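Local coordinates for cruciferin (PDB 3KGL), which probably serves as a seed storage protein, a nutrient reservoir laid down as an 11S globulin in the seeds of rapeseed, at residues Phe87-Val92 against Val261-Leu266; Glu73-Arg78 against Val146-Thr151. All blocks are in the same frame, centred on the assembly; numbering follows the deposited sequence.

Contact 1. Residues Phe87-Val92 against Val261-Leu266; sequences FQDSSV and VIRPPL
R263 meets S90 through the aliphatic part of its side chain: R263 CG lies 3.4 Å from S90 CB, with CG anti to the carbonyl carbon of its own residue (chi1 -54°). This is the loose side of the contact, turned toward solvent. Further bends carry the guanidinium past S90 rather than to the acid, and R263 NE stays 5.7 Å from D89 OD2, too far for a salt bridge. P264, itself exposed, touches S90 at one point, its CD lying 3.8 Å from OG. The more enclosed part holds the two buried residues, D89 and V261. Strand 87-89 pairs there with 141-150 at an edge of the N-terminal cupin barrel; the loop 261-266, which follows strand 252-254, runs across this edge and also meets strand 141-150 through V261 and I262. No hydrogen bond joins the two segments. The modelled fit of the D89 carboxylate against V261 is doubtful; what holds D89 is H143, whose NE2 is hydrogen-bonded to OD1. An alanine in place of D89 would probably leave H143 NE2 without its hydrogen-bond acceptor. F87 lies beside I262, though their modelled closeness is doubtful, and V261 also packs on P422 of a second subunit.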
loop_
_atom_site.group_PDB
_atom_site.type_symbol
_atom_site.label_atom_id
_atom_site.label_comp_id
_atom_site.label_asym_id
_atom_site.label_seq_id
_atom_site.Cartn_x
_atom_site.Cartn_y
_atom_site.Cartn_z
ATOM N N PHE A 87 26.656 2.216 24.695
ATOM C CA PHE A 87 27.988 2.784 24.904
ATOM C C PHE A 87 28.076 3.747 26.091
ATOM O O PHE A 87 27.054 4.215 26.618
ATOM C CB PHE A 87 28.506 3.445 23.617
ATOM C CG PHE A 87 29.149 2.478 22.662
ATOM C CD1 PHE A 87 30.523 2.477 22.472
ATOM C CD2 PHE A 87 28.385 1.551 21.969
ATOM C CE1 PHE A 87 31.123 1.574 21.597
ATOM C CE2 PHE A 87 28.980 0.647 21.095
ATOM C CZ PHE A 87 30.352 0.661 20.909
ATOM N N GLN A 88 29.316 4.026 26.495
ATOM C CA GLN A 88 29.620 4.869 27.650
ATOM C C GLN A 88 30.851 5.741 27.350
ATOM O O GLN A 88 31.804 5.285 26.714
ATOM C CB GLN A 88 29.836 3.988 28.894
ATOM C CG GLN A 88 30.266 4.717 30.162
ATOM C CD GLN A 88 31.768 4.619 30.426
ATOM O OE1 GLN A 88 32.264 5.098 31.448
ATOM N NE2 GLN A 88 32.494 3.988 29.507
ATOM N N ASP A 89 30.821 6.995 27.801
ATOM C CA ASP A 89 31.876 7.966 27.486
ATOM C C ASP A 89 32.672 8.476 28.687
ATOM O O ASP A 89 32.124 9.146 29.561
ATOM C CB ASP A 89 31.282 9.172 26.762
ATOM C CG ASP A 89 31.446 9.088 25.271
ATOM O OD1 ASP A 89 30.804 9.886 24.550
ATOM O OD2 ASP A 89 32.225 8.219 24.824
ATOM N N SER A 90 33.969 8.183 28.711
ATOM C CA SER A 90 34.839 8.740 29.736
ATOM C C SER A 90 34.676 10.256 29.771
ATOM O O SER A 90 34.632 10.908 28.726
ATOM C CB SER A 90 36.309 8.389 29.470
ATOM O OG SER A 90 36.569 7.009 29.674
ATOM N N SER A 91 34.559 10.807 30.974
ATOM C CA SER A 91 34.639 12.248 31.156
ATOM C C SER A 91 36.110 12.609 31.333
ATOM O O SER A 91 36.801 12.042 32.181
ATOM C CB SER A 91 33.804 12.707 32.357
ATOM O OG SER A 91 34.191 12.051 33.553
ATOM N N VAL A 92 36.588 13.539 30.516
ATOM C CA VAL A 92 38.002 13.900 30.497
ATOM C C VAL A 92 38.580 14.211 31.891
ATOM O O VAL A 92 39.218 13.348 32.493
ATOM C CB VAL A 92 38.261 15.051 29.492
ATOM C CG1 VAL A 92 38.085 14.542 28.056
ATOM C CG2 VAL A 92 37.323 16.218 29.760
ATOM N N VAL A 261 33.663 10.192 21.706
ATOM C CA VAL A 261 32.322 9.587 21.698
ATOM C C VAL A 261 32.312 8.071 21.966
ATOM O O VAL A 261 31.260 7.489 22.254
ATOM C CB VAL A 261 31.597 9.868 20.362
ATOM C CG1 VAL A 261 30.322 9.061 20.265
ATOM C CG2 VAL A 261 31.304 11.349 20.218
ATOM N N ILE A 262 33.479 7.440 21.839
ATOM C CA ILE A 262 33.719 6.090 22.356
ATOM C C ILE A 262 35.114 6.078 22.963
ATOM O O ILE A 262 36.097 6.262 22.244
ATOM C CB ILE A 262 33.719 5.015 21.259
ATOM C CG1 ILE A 262 32.687 5.318 20.165
ATOM C CG2 ILE A 262 33.536 3.638 21.892
ATOM C CD1 ILE A 262 32.911 4.526 18.879
ATOM N N ARG A 263 35.224 5.859 24.267
ATOM C CA ARG A 263 36.534 5.979 24.903
ATOM C C ARG A 263 37.330 4.658 24.942
ATOM O O ARG A 263 38.232 4.462 24.119
ATOM C CB ARG A 263 36.413 6.663 26.263
ATOM C CG ARG A 263 35.706 8.002 26.181
ATOM C CD ARG A 263 36.494 8.999 25.346
ATOM N NE ARG A 263 37.613 9.566 26.092
ATOM C CZ ARG A 263 38.886 9.239 25.898
ATOM N NH1 ARG A 263 39.201 8.351 24.966
ATOM N NH2 ARG A 263 39.843 9.804 26.629
ATOM N N PRO A 264 37.033 3.764 25.901
ATOM C CA PRO A 264 37.589 2.425 25.698
ATOM C C PRO A 264 36.475 1.406 25.459
ATOM O O PRO A 264 35.612 1.249 26.324
ATOM C CB PRO A 264 38.274 2.127 27.043
ATOM C CG PRO A 264 37.942 3.325 27.962
ATOM C CD PRO A 264 36.762 3.992 27.327
ATOM N N PRO A 265 36.473 0.745 24.288
ATOM C CA PRO A 265 35.543 -0.362 24.021
ATOM C C PRO A 265 36.061 -1.687 24.593
ATOM O O PRO A 265 37.171 -2.116 24.267
ATOM C CB PRO A 265 35.492 -0.425 22.486
ATOM C CG PRO A 265 36.172 0.839 22.000
ATOM C CD PRO A 265 37.160 1.188 23.064
ATOM N N LEU A 266 35.256 -2.326 25.439
ATOM C CA LEU A 266 35.684 -3.526 26.153
ATOM C C LEU A 266 35.080 -4.787 25.540
ATOM O O LEU A 266 33.928 -5.130 25.811
ATOM C CB LEU A 266 35.298 -3.428 27.633
ATOM C CG LEU A 266 35.052 -2.023 28.196
ATOM C CD1 LEU A 266 33.591 -1.613 27.992
ATOM C CD2 LEU A 266 35.435 -1.945 29.671
#

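Contact 2. Residues Glu73-Arg78 against Val146-Thr151; sequences EGLMGR and VEHIRT
V146 meets L75 through methyl CG1, which lies 4.0 Å from L75 CB. The next residue, E147, exchanges two backbone hydrogen bonds with M76, making a hydrogen-bonded antiparallel pair. Its side chain runs alongside that of M76; a bend at chi2 (145°) turns CD from the extended course, and the carboxylate beyond it meets R78. OE1 stands over one face of the guanidinium, offset toward its rim, and forms a salt bridge to NH2 at 3.2 Å, with the two flat groups 73° apart. OE2 takes only a weak hydrogen bond from R78 NH1; its stronger partner is T288 OG1. H148 crosses to the other face of the sheet beside L75. Its ring offers its edge to two neighbours, CE1 lying 3.2 Å from E73 OE1 and CD2 4.0 Å from L75 CD2, while G74 O approaches obliquely near CD2. I149 repeats the paired bonding of E147, its N donating to G74 O at 2.7 Å and its O accepting from G74 N at 2.8 Å. Opposite a glycine, its CG1 lies against G74 O, while CG2 meets M76 CE at 4.0 Å. Beyond the bonded pairs, R150 touches E73 through CB, 3.9 Å from E73 CG, before its chain leads away. T151 N donates to a water weakly bound to E73 OE2. In the cupin barrel, strand 73-79 is held between 141-150 and 162-166, with L75 bonded through its backbone to Y166 and G77 to W164, while M76 and I149 pack on I155 of strand 153-157 in the facing sheet.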
loop_
_atom_site.group_PDB
_atom_site.type_symbol
_atom_site.label_atom_id
_atom_site.label_comp_id
_atom_site.label_asym_id
_atom_site.label_seq_id
_atom_site.Cartn_x
_atom_site.Cartn_y
_atom_site.Cartn_z
ATOM N N GLU A 73 35.243 6.952 5.632
ATOM C CA GLU A 73 35.189 6.194 6.864
ATOM C C GLU A 73 34.713 7.160 7.940
ATOM O O GLU A 73 34.960 8.360 7.844
ATOM C CB GLU A 73 36.591 5.662 7.190
ATOM C CG GLU A 73 36.640 4.310 7.903
ATOM C CD GLU A 73 37.981 3.589 7.719
ATOM O OE1 GLU A 73 38.284 2.660 8.509
ATOM O OE2 GLU A 73 38.728 3.948 6.778
ATOM N N GLY A 74 34.019 6.651 8.955
ATOM C CA GLY A 74 33.584 7.500 10.050
ATOM C C GLY A 74 32.721 6.837 11.109
ATOM O O GLY A 74 32.724 5.618 11.263
ATOM N N LEU A 75 31.980 7.661 11.846
ATOM C CA LEU A 75 31.118 7.197 12.926
ATOM C C LEU A 75 29.645 7.410 12.567
ATOM O O LEU A 75 29.314 8.328 11.818
ATOM C CB LEU A 75 31.472 7.931 14.231
ATOM C CG LEU A 75 32.907 7.694 14.720
ATOM C CD1 LEU A 75 33.215 8.458 15.981
ATOM C CD2 LEU A 75 33.119 6.221 14.953
ATOM N N MET A 76 28.772 6.553 13.090
ATOM C CA MET A 76 27.330 6.732 12.946
ATOM C C MET A 76 26.554 6.435 14.221
ATOM O O MET A 76 26.910 5.559 14.994
ATOM C CB MET A 76 26.772 5.858 11.838
ATOM C CG MET A 76 25.288 5.635 11.992
ATOM S SD MET A 76 24.650 4.485 10.782
ATOM C CE MET A 76 25.474 2.980 11.291
ATOM N N GLY A 77 25.474 7.172 14.418
ATOM C CA GLY A 77 24.622 6.990 15.568
ATOM C C GLY A 77 23.171 6.905 15.147
ATOM O O GLY A 77 22.638 7.795 14.487
ATOM N N ARG A 78 22.534 5.809 15.524
ATOM C CA ARG A 78 21.114 5.623 15.311
ATOM C C ARG A 78 20.519 5.845 16.688
ATOM O O ARG A 78 21.198 5.641 17.693
ATOM C CB ARG A 78 20.853 4.182 14.855
ATOM C CG ARG A 78 20.016 4.003 13.581
ATOM C CD ARG A 78 20.424 2.718 12.843
ATOM N NE ARG A 78 20.819 1.688 13.801
ATOM C CZ ARG A 78 21.811 0.824 13.614
ATOM N NH1 ARG A 78 22.521 0.861 12.496
ATOM N NH2 ARG A 78 22.099 -0.073 14.550
ATOM N N VAL A 146 27.303 4.009 19.227
ATOM C CA VAL A 146 27.970 4.687 18.130
ATOM C C VAL A 146 28.790 3.671 17.354
ATOM O O VAL A 146 29.792 3.165 17.853
ATOM C CB VAL A 146 28.909 5.777 18.638
ATOM C CG1 VAL A 146 29.799 6.272 17.509
ATOM C CG2 VAL A 146 28.113 6.913 19.234
ATOM N N GLU A 147 28.350 3.375 16.137
ATOM C CA GLU A 147 29.022 2.418 15.271
ATOM C C GLU A 147 30.137 3.089 14.452
ATOM O O GLU A 147 30.138 4.309 14.284
ATOM C CB GLU A 147 27.999 1.749 14.343
ATOM C CG GLU A 147 27.103 0.718 15.031
ATOM C CD GLU A 147 25.676 0.698 14.482
ATOM O OE1 GLU A 147 24.837 1.500 14.960
ATOM O OE2 GLU A 147 25.388 -0.133 13.589
ATOM N N HIS A 148 31.101 2.294 13.982
ATOM C CA HIS A 148 32.083 2.771 13.016
ATOM C C HIS A 148 31.637 2.307 11.642
ATOM O O HIS A 148 31.110 1.201 11.491
ATOM C CB HIS A 148 33.486 2.240 13.312
ATOM C CG HIS A 148 34.546 2.790 12.401
ATOM N ND1 HIS A 148 35.088 2.063 11.362
ATOM C CD2 HIS A 148 35.164 3.997 12.380
ATOM C CE1 HIS A 148 35.990 2.801 10.737
ATOM N NE2 HIS A 148 36.054 3.979 11.334
ATOM N N ILE A 149 31.837 3.161 10.647
ATOM C CA ILE A 149 31.468 2.839 9.276
ATOM C C ILE A 149 32.641 3.055 8.328
ATOM O O ILE A 149 33.438 3.985 8.501
ATOM C CB ILE A 149 30.264 3.669 8.802
ATOM C CG1 ILE A 149 30.504 5.155 9.066
ATOM C CG2 ILE A 149 29.004 3.215 9.501
ATOM C CD1 ILE A 149 29.464 6.043 8.460
ATOM N N ARG A 150 32.743 2.172 7.339
ATOM C CA ARG A 150 33.793 2.229 6.328
ATOM C C ARG A 150 33.137 1.989 4.990
ATOM O O ARG A 150 31.990 1.569 4.936
ATOM C CB ARG A 150 34.853 1.145 6.567
ATOM C CG ARG A 150 34.278 -0.220 6.923
ATOM C CD ARG A 150 35.062 -1.369 6.304
ATOM N NE ARG A 150 34.480 -2.648 6.706
ATOM C CZ ARG A 150 34.539 -3.771 5.996
ATOM N NH1 ARG A 150 35.174 -3.796 4.826
ATOM N NH2 ARG A 150 33.944 -4.875 6.454
ATOM N N THR A 151 33.877 2.221 3.913
ATOM C CA THR A 151 33.329 2.068 2.570
ATOM C C THR A 151 32.709 0.685 2.342
ATOM O O THR A 151 33.288 -0.337 2.702
ATOM C CB THR A 151 34.380 2.402 1.505
ATOM O OG1 THR A 151 34.634 3.816 1.529
ATOM C CG2 THR A 151 33.899 2.005 0.126
HETATM O O HOH W 1 37.121 2.480 4.168
#

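Contact 2 includes part of strand 141-150; contact 1 lies beside it, through strand 87-89, which pairs with it, and through V261 and I262, which pack on V146. The centre of contact 2 lies about 15 Å from the centre of the chain, that of contact 1 about 30 Å. Their chemistry differs with the elements they join: residues 73-78 and 146-151 are paired strands with regular backbone hydrogen bonds, with apolar packing and a salt bridge on the face that carries M76, whereas 87-92 and 261-266 share no hydrogen bond and rely on side-chain packing by an irregular loop. Each mixes buried and exposed residues, and through V261 and V146 both reach P422 of a second subunit.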